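Local coordinates for GTP-binding nuclear protein GSP1 (Encephalitozoon cuniculi, PDB 4DJT) that probably acts as a Ran-type GTPase, binding GTP and hydrolysing it to GDP, in protein import into the nucleus and RNA export, at residues D67-Q71 with N193-H197; A118-V122 with H168-F173; P50-L54 with V182-N186; A42-A46 with K78-Y82. One frame throughout, in Å; residues are numbered along the deposited sequence.

Contact 1: D67-Q71 with N193-H197; sequences DTAGQ and NYDYH
A very short hydrogen bond, Tyr194 OH to Asp67 OD2 at 2.5 Å, brings the C-terminal tail onto the DTAGQ sequence, the DxxG motif of small GTPases. The same carboxylate oxygen bonds Thr25 of the nucleotide site, and the tyrosine hydroxyl also meets His49. The second direct bond joins backbones: Tyr196 N donates to Ala69 O at 2.9 Å and 159°. A water supplies a third link, donating to Thr68 O (2.8 Å) and Asp195 OD1 (2.7 Å). The side chain of Asp195 is about 4 Å from the bound magnesium ion.

Segment 67-71 leaves strand 60-68 at Thr68 and turns through Ala69 (phi/psi -100/20) and Gly70 (104/-4), whose positive phi would push a CB against the preceding carbonyl. Thr68, chi1 p, accepts from Gly70 N at OG1 (3.1 Å), an ST turn; the same OG1 also bonds Glu72. The tail is irregular, and an Asx turn, Asp195 N to Asn193 OD1 at 2.9 Å, bends it. Register is set by Ala69 CA and Asp195 CA, 4.4 Å apart. Tyr194, chi1 p, presents its ring edge to Thr68 O, with CE1 3.4 Å away. Tyr196, chi1 m, lays a ring face on Ala69, where a larger side chain would hold the ring off. This CH-pi contact places Ala69 CB 3.6 Å from the ring centroid, 12° off the normal.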
loop_
_atom_site.group_PDB
_atom_site.type_symbol
_atom_site.label_atom_id
_atom_site.label_comp_id
_atom_site.label_asym_id
_atom_site.label_seq_id
_atom_site.Cartn_x
_atom_site.Cartn_y
_atom_site.Cartn_z
ATOM N N ASP A 67 3.950 6.816 0.728
ATOM C CA ASP A 67 4.662 6.204 -0.412
ATOM C C ASP A 67 6.064 6.720 -0.366
ATOM O O ASP A 67 6.277 7.863 0.036
ATOM C CB ASP A 67 4.019 6.643 -1.735
ATOM C CG ASP A 67 4.627 5.970 -2.958
ATOM O OD1 ASP A 67 5.099 4.840 -2.815
ATOM O OD2 ASP A 67 4.543 6.562 -4.097
ATOM N N THR A 68 7.018 5.931 -0.842
ATOM C CA THR A 68 8.393 6.371 -0.892
ATOM C C THR A 68 8.627 7.271 -2.121
ATOM O O THR A 68 7.783 7.395 -2.985
ATOM C CB THR A 68 9.381 5.210 -1.028
ATOM O OG1 THR A 68 9.350 4.708 -2.383
ATOM C CG2 THR A 68 9.100 4.124 -0.027
ATOM N N ALA A 69 9.792 7.914 -2.143
ATOM C CA ALA A 69 10.259 8.652 -3.322
ATOM C C ALA A 69 11.291 7.826 -4.151
ATOM O O ALA A 69 12.051 8.381 -4.934
ATOM C CB ALA A 69 10.874 9.986 -2.863
ATOM N N GLY A 70 11.305 6.506 -3.972
ATOM C CA GLY A 70 12.103 5.626 -4.777
ATOM C C GLY A 70 13.355 5.105 -4.087
ATOM O O GLY A 70 14.071 4.269 -4.648
ATOM N N GLN A 71 13.619 5.564 -2.865
ATOM C CA GLN A 71 14.906 5.248 -2.220
ATOM C C GLN A 71 15.086 3.738 -1.907
ATOM O O GLN A 71 16.235 3.284 -1.757
ATOM C CB GLN A 71 15.154 6.131 -0.971
ATOM C CG GLN A 71 14.239 5.930 0.226
ATOM C CD GLN A 71 12.962 6.732 0.131
ATOM O OE1 GLN A 71 12.562 7.145 -0.958
ATOM N NE2 GLN A 71 12.300 6.939 1.284
ATOM N N ASN A 193 5.289 13.815 -10.499
ATOM C CA ASN A 193 6.404 12.930 -10.236
ATOM C C ASN A 193 7.238 13.468 -9.089
ATOM O O ASN A 193 7.880 14.515 -9.207
ATOM C CB ASN A 193 7.288 12.795 -11.469
ATOM C CG ASN A 193 8.642 12.205 -11.129
ATOM O OD1 ASN A 193 8.728 11.259 -10.344
ATOM N ND2 ASN A 193 9.732 12.791 -11.720
ATOM N N TYR A 194 7.249 12.742 -7.974
ATOM C CA TYR A 194 8.012 13.145 -6.821
ATOM C C TYR A 194 9.204 12.211 -6.568
ATOM O O TYR A 194 9.861 12.308 -5.507
ATOM C CB TYR A 194 7.134 13.246 -5.557
ATOM C CG TYR A 194 6.234 12.090 -5.293
ATOM C CD1 TYR A 194 6.716 10.905 -4.717
ATOM C CD2 TYR A 194 4.878 12.162 -5.614
ATOM C CE1 TYR A 194 5.874 9.834 -4.494
ATOM C CE2 TYR A 194 4.039 11.106 -5.372
ATOM C CZ TYR A 194 4.545 9.945 -4.779
ATOM O OH TYR A 194 3.729 8.883 -4.543
ATOM N N ASP A 195 9.491 11.340 -7.530
ATOM C CA ASP A 195 10.512 10.334 -7.331
ATOM C C ASP A 195 11.889 10.991 -7.459
ATOM O O ASP A 195 12.125 11.794 -8.354
ATOM C CB ASP A 195 10.436 9.230 -8.395
ATOM C CG ASP A 195 9.255 8.331 -8.250
ATOM O OD1 ASP A 195 8.417 8.517 -7.346
ATOM O OD2 ASP A 195 9.172 7.397 -9.053
ATOM N N TYR A 196 12.823 10.543 -6.638
ATOM C CA TYR A 196 14.220 10.889 -6.833
ATOM C C TYR A 196 14.693 10.204 -8.097
ATOM O O TYR A 196 14.285 9.086 -8.407
ATOM C CB TYR A 196 15.077 10.433 -5.654
ATOM C CG TYR A 196 14.600 10.924 -4.296
ATOM C CD1 TYR A 196 14.099 12.211 -4.133
ATOM C CD2 TYR A 196 14.725 10.130 -3.166
ATOM C CE1 TYR A 196 13.712 12.683 -2.892
ATOM C CE2 TYR A 196 14.329 10.591 -1.925
ATOM C CZ TYR A 196 13.826 11.865 -1.798
ATOM O OH TYR A 196 13.403 12.333 -0.565
ATOM N N HIS A 197 15.556 10.870 -8.839
ATOM C CA HIS A 197 16.162 10.242 -9.987
ATOM C C HIS A 197 17.140 9.169 -9.542
ATOM O O HIS A 197 17.943 9.391 -8.636
ATOM C CB HIS A 197 16.887 11.257 -10.854
ATOM C CG HIS A 197 17.420 10.661 -12.126
ATOM N ND1 HIS A 197 16.609 10.265 -13.136
ATOM C CD2 HIS A 197 18.718 10.294 -12.494
ATOM C CE1 HIS A 197 17.367 9.741 -14.140
ATOM N NE2 HIS A 197 18.651 9.746 -13.737
HETATM O O HOH W 1 8.314 6.455 -5.565
#

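Contact 2: A118-V122 with H168-F173; sequences APIVV and HLARIF
Strand 120-125 of the central G-domain sheet packs here against helix 164-174, in the layered alpha/beta arrangement of small GTPases. Pro119 CA and Leu169 CA, 7.3 Å apart, are the nearest CA pair. Pro119 (-66/139) leads into the strand and aims its ring at the helix. Pro119 CG sits 3.7 Å from Phe173 CE1, 3.8 Å from Leu169 CD2 and 4.0 Å from Ile172 CG2, so one compact ring meets three side chains spread over a helical turn. Leu169 (chi1 m, chi2 t) and Phe173 (chi1 m) start sideways and bring their tips to segment 118-122, and Phe173 also stacks on Tyr12. Ile120, in extended conformation (-119/124), points away and packs on helix 103-114 across the sheet. Val121 (-105/133, chi1 t) alternates back toward helix 164-174, where its CG2 lies 4.0 Å from Leu169 CD2 and 3.9 Å from CD2 of His168 (chi1 t). The helical bonds Ile172 N to His168 O (3.0 Å) and Phe173 N to Leu169 O (2.9 Å) keep this face regular. Strand and helix share no direct hydrogen bond, so their fit rests on the shape of mainly apolar side chains, while the backbone amides serve sheet and helix separately.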
loop_
_atom_site.group_PDB
_atom_site.type_symbol
_atom_site.label_atom_id
_atom_site.label_comp_id
_atom_site.label_asym_id
_atom_site.label_seq_id
_atom_site.Cartn_x
_atom_site.Cartn_y
_atom_site.Cartn_z
ATOM N N ALA A 118 -0.495 -5.545 13.474
ATOM C CA ALA A 118 -0.966 -4.638 12.410
ATOM C C ALA A 118 -1.193 -5.358 11.093
ATOM O O ALA A 118 -0.306 -6.073 10.596
ATOM C CB ALA A 118 0.015 -3.486 12.231
ATOM N N PRO A 119 -2.364 -5.156 10.491
ATOM C CA PRO A 119 -2.678 -5.904 9.294
ATOM C C PRO A 119 -1.766 -5.553 8.129
ATOM O O PRO A 119 -1.450 -4.351 7.900
ATOM C CB PRO A 119 -4.103 -5.475 8.967
ATOM C CG PRO A 119 -4.298 -4.188 9.678
ATOM C CD PRO A 119 -3.516 -4.350 10.947
ATOM N N ILE A 120 -1.371 -6.585 7.392
ATOM C CA ILE A 120 -0.645 -6.434 6.157
ATOM C C ILE A 120 -1.484 -7.048 5.030
ATOM O O ILE A 120 -1.891 -8.188 5.130
ATOM C CB ILE A 120 0.722 -7.143 6.216
ATOM C CG1 ILE A 120 1.567 -6.653 7.399
ATOM C CG2 ILE A 120 1.480 -6.945 4.927
ATOM C CD1 ILE A 120 2.942 -7.298 7.463
ATOM N N VAL A 121 -1.780 -6.268 3.986
ATOM C CA VAL A 121 -2.554 -6.752 2.853
ATOM C C VAL A 121 -1.564 -6.940 1.749
ATOM O O VAL A 121 -0.716 -6.068 1.527
ATOM C CB VAL A 121 -3.626 -5.732 2.437
ATOM C CG1 VAL A 121 -4.229 -6.083 1.101
ATOM C CG2 VAL A 121 -4.713 -5.632 3.527
ATOM N N VAL A 122 -1.633 -8.093 1.085
ATOM C CA VAL A 122 -0.698 -8.401 0.006
ATOM C C VAL A 122 -1.405 -8.223 -1.316
ATOM O O VAL A 122 -2.485 -8.754 -1.510
ATOM C CB VAL A 122 -0.110 -9.829 0.121
ATOM C CG1 VAL A 122 0.743 -10.162 -1.112
ATOM C CG2 VAL A 122 0.733 -9.939 1.384
ATOM N N HIS A 168 -10.836 -3.791 3.130
ATOM C CA HIS A 168 -10.391 -4.763 4.148
ATOM C C HIS A 168 -9.836 -4.115 5.402
ATOM O O HIS A 168 -10.194 -4.479 6.521
ATOM C CB HIS A 168 -9.342 -5.712 3.589
ATOM C CG HIS A 168 -8.979 -6.824 4.543
ATOM N ND1 HIS A 168 -9.830 -7.800 4.848
ATOM C CD2 HIS A 168 -7.850 -7.027 5.333
ATOM C CE1 HIS A 168 -9.260 -8.630 5.743
ATOM N NE2 HIS A 168 -8.061 -8.153 6.046
ATOM N N LEU A 169 -8.967 -3.136 5.212
ATOM C CA LEU A 169 -8.328 -2.431 6.324
ATOM C C LEU A 169 -9.366 -1.713 7.196
ATOM O O LEU A 169 -9.316 -1.817 8.420
ATOM C CB LEU A 169 -7.253 -1.452 5.787
ATOM C CG LEU A 169 -5.964 -2.051 5.185
ATOM C CD1 LEU A 169 -5.119 -0.994 4.473
ATOM C CD2 LEU A 169 -5.140 -2.752 6.276
ATOM N N ALA A 170 -10.333 -1.047 6.578
ATOM C CA ALA A 170 -11.441 -0.392 7.311
ATOM C C ALA A 170 -12.247 -1.375 8.144
ATOM O O ALA A 170 -12.607 -1.090 9.337
ATOM C CB ALA A 170 -12.366 0.357 6.348
ATOM N N ARG A 171 -12.491 -2.563 7.584
ATOM C CA ARG A 171 -13.158 -3.626 8.329
ATOM C C ARG A 171 -12.395 -4.097 9.560
ATOM O O ARG A 171 -12.984 -4.197 10.654
ATOM C CB ARG A 171 -13.485 -4.805 7.399
ATOM C CG ARG A 171 -14.513 -4.431 6.380
ATOM C CD ARG A 171 -14.646 -5.404 5.215
ATOM N NE ARG A 171 -15.846 -5.090 4.447
ATOM C CZ ARG A 171 -16.226 -5.710 3.327
ATOM N NH1 ARG A 171 -15.493 -6.701 2.794
ATOM N NH2 ARG A 171 -17.347 -5.326 2.731
ATOM N N ILE A 172 -11.093 -4.328 9.411
ATOM C CA ILE A 172 -10.227 -4.695 10.526
ATOM C C ILE A 172 -10.245 -3.623 11.623
ATOM O O ILE A 172 -10.447 -3.911 12.834
ATOM C CB ILE A 172 -8.753 -4.927 10.062
ATOM C CG1 ILE A 172 -8.627 -6.174 9.134
ATOM C CG2 ILE A 172 -7.842 -5.065 11.282
ATOM C CD1 ILE A 172 -9.000 -7.537 9.747
ATOM N N PHE A 173 -10.019 -2.380 11.204
ATOM C CA PHE A 173 -9.876 -1.300 12.149
ATOM C C PHE A 173 -11.169 -1.009 12.893
ATOM O O PHE A 173 -11.124 -0.744 14.119
ATOM C CB PHE A 173 -9.390 -0.054 11.440
ATOM C CG PHE A 173 -8.004 -0.180 10.834
ATOM C CD1 PHE A 173 -7.021 -0.976 11.432
ATOM C CD2 PHE A 173 -7.677 0.541 9.711
ATOM C CE1 PHE A 173 -5.748 -1.061 10.891
ATOM C CE2 PHE A 173 -6.412 0.491 9.185
ATOM C CZ PHE A 173 -5.450 -0.335 9.750
#

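Contact 3: P50-L54 with V182-N186; sequences PVTFL and VSNVN
The end of strand 46-54 meets the tail residues 182-186 through two strong hydrogen bonds at Leu54. This tail is the C-terminal extension of Ran proteins, packed on the GDP-bound G domain. Leu54 N donates to Ser183 OG (2.8 Å, 178°), and Leu54 O accepts from Val182 N (2.8 Å, 169°). A serine hydroxyl thus stands in for a backbone carbonyl, made possible by chi1 p, which brings OG to the strand. The two runs are nearly antiparallel, 161° apart end to end, yet segment 182-186 is not a regular strand; the CA atoms of Leu54 and Ser183, 5.5 Å apart, set the register. Ser183 OG also lies 2.5 Å from a water that donates to Thr52 O at 2.8 Å, so this carbonyl is served by solvent where the tail diverges. Thr52 OG1 has its partner in Asp33.

Apolar contacts complete the join. Val185 (chi1 m) points at the strand, its CG1 lying 3.3 Å from Phe53 CE2 and 3.8 Å from Val51 CG2, a small methyl resting against both ring and valine. Farther along, Leu54 CG is 4.0 Å from Val182 CG2. Segment 50-54 is extended throughout, with Val51 and Phe53 using their backbone bonds on strand 60-68. The tail that follows helix 164-174 therefore runs along the other edge of strand 46-54, with Phe181, just before it, stacked on the Phe53 ring.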
loop_
_atom_site.group_PDB
_atom_site.type_symbol
_atom_site.label_atom_id
_atom_site.label_comp_id
_atom_site.label_asym_id
_atom_site.label_seq_id
_atom_site.Cartn_x
_atom_site.Cartn_y
_atom_site.Cartn_z
ATOM N N PRO A 50 -3.553 11.465 1.420
ATOM C CA PRO A 50 -4.830 11.236 2.122
ATOM C C PRO A 50 -5.910 10.763 1.176
ATOM O O PRO A 50 -6.127 11.376 0.124
ATOM C CB PRO A 50 -5.207 12.592 2.683
ATOM C CG PRO A 50 -4.130 13.526 2.317
ATOM C CD PRO A 50 -3.087 12.866 1.508
ATOM N N VAL A 51 -6.577 9.677 1.560
ATOM C CA VAL A 51 -7.778 9.198 0.848
ATOM C C VAL A 51 -8.914 8.923 1.872
ATOM O O VAL A 51 -8.749 8.142 2.827
ATOM C CB VAL A 51 -7.494 7.983 -0.058
ATOM C CG1 VAL A 51 -6.923 6.793 0.734
ATOM C CG2 VAL A 51 -8.749 7.582 -0.818
ATOM N N THR A 52 -10.041 9.580 1.639
ATOM C CA THR A 52 -11.203 9.525 2.499
ATOM C C THR A 52 -12.323 8.757 1.794
ATOM O O THR A 52 -12.628 8.991 0.618
ATOM C CB THR A 52 -11.714 10.927 2.838
ATOM O OG1 THR A 52 -10.670 11.648 3.510
ATOM C CG2 THR A 52 -12.973 10.831 3.764
ATOM N N PHE A 53 -12.920 7.838 2.543
ATOM C CA PHE A 53 -14.114 7.139 2.137
ATOM C C PHE A 53 -15.206 7.423 3.164
ATOM O O PHE A 53 -14.936 7.576 4.350
ATOM C CB PHE A 53 -13.863 5.618 2.131
ATOM C CG PHE A 53 -12.782 5.171 1.202
ATOM C CD1 PHE A 53 -11.470 5.118 1.627
ATOM C CD2 PHE A 53 -13.065 4.813 -0.085
ATOM C CE1 PHE A 53 -10.463 4.713 0.780
ATOM C CE2 PHE A 53 -12.050 4.365 -0.944
ATOM C CZ PHE A 53 -10.757 4.307 -0.493
ATOM N N LEU A 54 -16.435 7.457 2.700
ATOM C CA LEU A 54 -17.600 7.463 3.599
ATOM C C LEU A 54 -18.147 6.048 3.648
ATOM O O LEU A 54 -18.288 5.377 2.607
ATOM C CB LEU A 54 -18.633 8.436 3.036
ATOM C CG LEU A 54 -19.875 8.829 3.818
ATOM C CD1 LEU A 54 -19.539 9.373 5.196
ATOM C CD2 LEU A 54 -20.603 9.898 3.002
ATOM N N VAL A 182 -19.545 3.857 0.605
ATOM C CA VAL A 182 -20.666 4.375 -0.184
ATOM C C VAL A 182 -20.294 5.591 -0.997
ATOM O O VAL A 182 -21.150 6.200 -1.604
ATOM C CB VAL A 182 -21.851 4.748 0.726
ATOM C CG1 VAL A 182 -22.218 3.551 1.590
ATOM C CG2 VAL A 182 -21.520 5.971 1.554
ATOM N N SER A 183 -19.030 5.984 -0.956
ATOM C CA SER A 183 -18.524 7.103 -1.768
ATOM C C SER A 183 -17.537 6.541 -2.777
ATOM O O SER A 183 -17.007 5.461 -2.580
ATOM C CB SER A 183 -17.844 8.139 -0.890
ATOM O OG SER A 183 -16.790 7.567 -0.108
ATOM N N ASN A 184 -17.341 7.256 -3.878
ATOM C CA ASN A 184 -16.394 6.861 -4.931
ATOM C C ASN A 184 -15.178 7.769 -4.882
ATOM O O ASN A 184 -15.322 8.980 -4.739
ATOM C CB ASN A 184 -17.064 6.968 -6.305
ATOM C CG ASN A 184 -18.289 6.070 -6.418
ATOM O OD1 ASN A 184 -18.174 4.850 -6.496
ATOM N ND2 ASN A 184 -19.465 6.672 -6.385
ATOM N N VAL A 185 -13.988 7.202 -5.015
ATOM C CA VAL A 185 -12.778 8.022 -4.917
ATOM C C VAL A 185 -12.312 8.504 -6.280
ATOM O O VAL A 185 -12.474 7.789 -7.293
ATOM C CB VAL A 185 -11.615 7.312 -4.172
ATOM C CG1 VAL A 185 -11.983 7.152 -2.698
ATOM C CG2 VAL A 185 -11.246 5.984 -4.831
ATOM N N ASN A 186 -11.721 9.696 -6.299
ATOM C CA ASN A 186 -11.128 10.278 -7.535
ATOM C C ASN A 186 -9.830 9.551 -7.874
ATOM O O ASN A 186 -8.828 9.673 -7.137
ATOM C CB ASN A 186 -10.871 11.778 -7.387
ATOM C CG ASN A 186 -10.378 12.421 -8.677
ATOM O OD1 ASN A 186 -9.695 11.790 -9.477
ATOM N ND2 ASN A 186 -10.724 13.675 -8.883
HETATM O O HOH W 2 -14.814 8.813 -1.065
#

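Contact 4: A42-A46 with K78-Y82; sequences ATVGA and KDVYY
Ala42 to Val44 have helical backbone angles without regular helical bonds, and Gly45 (81/51) then turns the chain into the extended Ala46 (-149/148). Gly45 and Ala46 both face Asn41, forming a G1 beta bulge, which suits glycine's positive phi. Opposite, Lys78 is extended and 79-82 make a weakly bonded helical turn, begun by Tyr81 N to Lys78 O at 3.0 Å. The CA atoms of Val44 and Tyr81 come within 6.0 Å. Switch I, as predicted for 38-46, here meets switch II, predicted for 70-86, in the GDP-bound state. Val44 (chi1 p) packs on the helical turn: CG2 is 3.8 Å from Tyr81 CB, and CB is 4.2 Å from Val80 CG2. The small Ala46 leaves room for the Tyr81 ring edge, CB to CE2 being 3.9 Å, while Tyr81 OH bonds Leu16 O. A water links Val44 O (2.8 Å) with Lys78 N (3.0 Å). Lys78, long and nearly straight beyond chi1, spans the gap so that NZ donates to Thr43 O at 2.7 Å.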
loop_
_atom_site.group_PDB
_atom_site.type_symbol
_atom_site.label_atom_id
_atom_site.label_comp_id
_atom_site.label_asym_id
_atom_site.label_seq_id
_atom_site.Cartn_x
_atom_site.Cartn_y
_atom_site.Cartn_z
ATOM N N ALA A 42 10.861 15.367 3.647
ATOM C CA ALA A 42 12.206 15.148 3.117
ATOM C C ALA A 42 13.077 14.305 4.050
ATOM O O ALA A 42 13.943 13.569 3.590
ATOM C CB ALA A 42 12.878 16.479 2.806
ATOM N N THR A 43 12.843 14.392 5.357
ATOM C CA THR A 43 13.651 13.592 6.299
ATOM C C THR A 43 13.420 12.100 6.050
ATOM O O THR A 43 14.371 11.307 5.993
ATOM C CB THR A 43 13.342 13.932 7.769
ATOM O OG1 THR A 43 13.612 15.316 8.000
ATOM C CG2 THR A 43 14.211 13.074 8.724
ATOM N N VAL A 44 12.156 11.733 5.866
ATOM C CA VAL A 44 11.809 10.347 5.637
ATOM C C VAL A 44 11.968 9.935 4.180
ATOM O O VAL A 44 12.329 8.797 3.926
ATOM C CB VAL A 44 10.404 10.001 6.138
ATOM C CG1 VAL A 44 9.378 10.926 5.553
ATOM C CG2 VAL A 44 10.064 8.563 5.758
ATOM N N GLY A 45 11.735 10.859 3.234
ATOM C CA GLY A 45 11.715 10.510 1.807
ATOM C C GLY A 45 10.341 9.905 1.466
ATOM O O GLY A 45 10.225 8.782 0.941
ATOM N N ALA A 46 9.286 10.610 1.837
ATOM C CA ALA A 46 7.965 10.056 1.650
ATOM C C ALA A 46 6.933 11.120 1.399
ATOM O O ALA A 46 7.056 12.248 1.857
ATOM C CB ALA A 46 7.569 9.228 2.864
ATOM N N LYS A 78 13.957 4.213 6.372
ATOM C CA LYS A 78 14.123 4.648 7.749
ATOM C C LYS A 78 12.956 4.141 8.592
ATOM O O LYS A 78 11.854 3.965 8.095
ATOM C CB LYS A 78 14.172 6.182 7.818
ATOM C CG LYS A 78 15.516 6.776 7.445
ATOM C CD LYS A 78 15.412 8.275 7.219
ATOM C CE LYS A 78 16.757 8.880 6.820
ATOM N NZ LYS A 78 16.777 10.375 6.935
ATOM N N ASP A 79 13.218 3.912 9.871
ATOM C CA ASP A 79 12.198 3.495 10.813
ATOM C C ASP A 79 11.032 4.470 10.867
ATOM O O ASP A 79 9.897 4.053 11.024
ATOM C CB ASP A 79 12.792 3.339 12.228
ATOM C CG ASP A 79 13.777 2.156 12.348
ATOM O OD1 ASP A 79 13.886 1.336 11.405
ATOM O OD2 ASP A 79 14.439 2.047 13.408
ATOM N N VAL A 80 11.314 5.769 10.746
ATOM C CA VAL A 80 10.251 6.793 10.776
ATOM C C VAL A 80 9.226 6.629 9.655
ATOM O O VAL A 80 8.103 7.074 9.796
ATOM C CB VAL A 80 10.810 8.238 10.785
ATOM C CG1 VAL A 80 11.300 8.597 12.185
ATOM C CG2 VAL A 80 11.915 8.402 9.755
ATOM N N TYR A 81 9.611 5.973 8.574
ATOM C CA TYR A 81 8.657 5.614 7.536
ATOM C C TYR A 81 7.556 4.751 8.130
ATOM O O TYR A 81 6.371 4.965 7.859
ATOM C CB TYR A 81 9.350 4.900 6.378
ATOM C CG TYR A 81 8.449 4.622 5.177
ATOM C CD1 TYR A 81 7.912 3.359 4.948
ATOM C CD2 TYR A 81 8.128 5.632 4.268
ATOM C CE1 TYR A 81 7.070 3.112 3.858
ATOM C CE2 TYR A 81 7.289 5.390 3.193
ATOM C CZ TYR A 81 6.756 4.135 2.990
ATOM O OH TYR A 81 5.967 3.915 1.851
ATOM N N TYR A 82 7.963 3.758 8.923
ATOM C CA TYR A 82 7.027 2.771 9.472
ATOM C C TYR A 82 6.310 3.268 10.728
ATOM O O TYR A 82 5.166 2.897 10.986
ATOM C CB TYR A 82 7.744 1.468 9.760
ATOM C CG TYR A 82 8.356 0.837 8.548
ATOM C CD1 TYR A 82 7.574 0.465 7.465
ATOM C CD2 TYR A 82 9.684 0.598 8.479
ATOM C CE1 TYR A 82 8.118 -0.121 6.354
ATOM C CE2 TYR A 82 10.245 -0.002 7.357
ATOM C CZ TYR A 82 9.435 -0.373 6.309
ATOM O OH TYR A 82 9.981 -0.948 5.198
HETATM O O HOH W 3 13.323 6.210 4.292
#

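From the N terminus, contact 4 opens first at 42-46 and is the earliest to close, at 78-82, linking the two predicted switch regions. Contacts 3 and 1 open within that loop, at 50-54 and 67-71, but close far beyond it, at 182-186 and 193-197, so both cross contact 4 and also each other. Contact 2 joins 118-122 to 168-173, nested within contacts 1 and 3 and in series after contact 4. It packs helix 164-174 against the sheet; the tail leaving that helix then follows strand 46-54 and reaches the nucleotide site. Contacts 1 and 4 touch directly, Gln71 NE2 lying 2.8 Å from Gly45 O, whereas the centres of contacts 1 and 2 are about 25 Å apart.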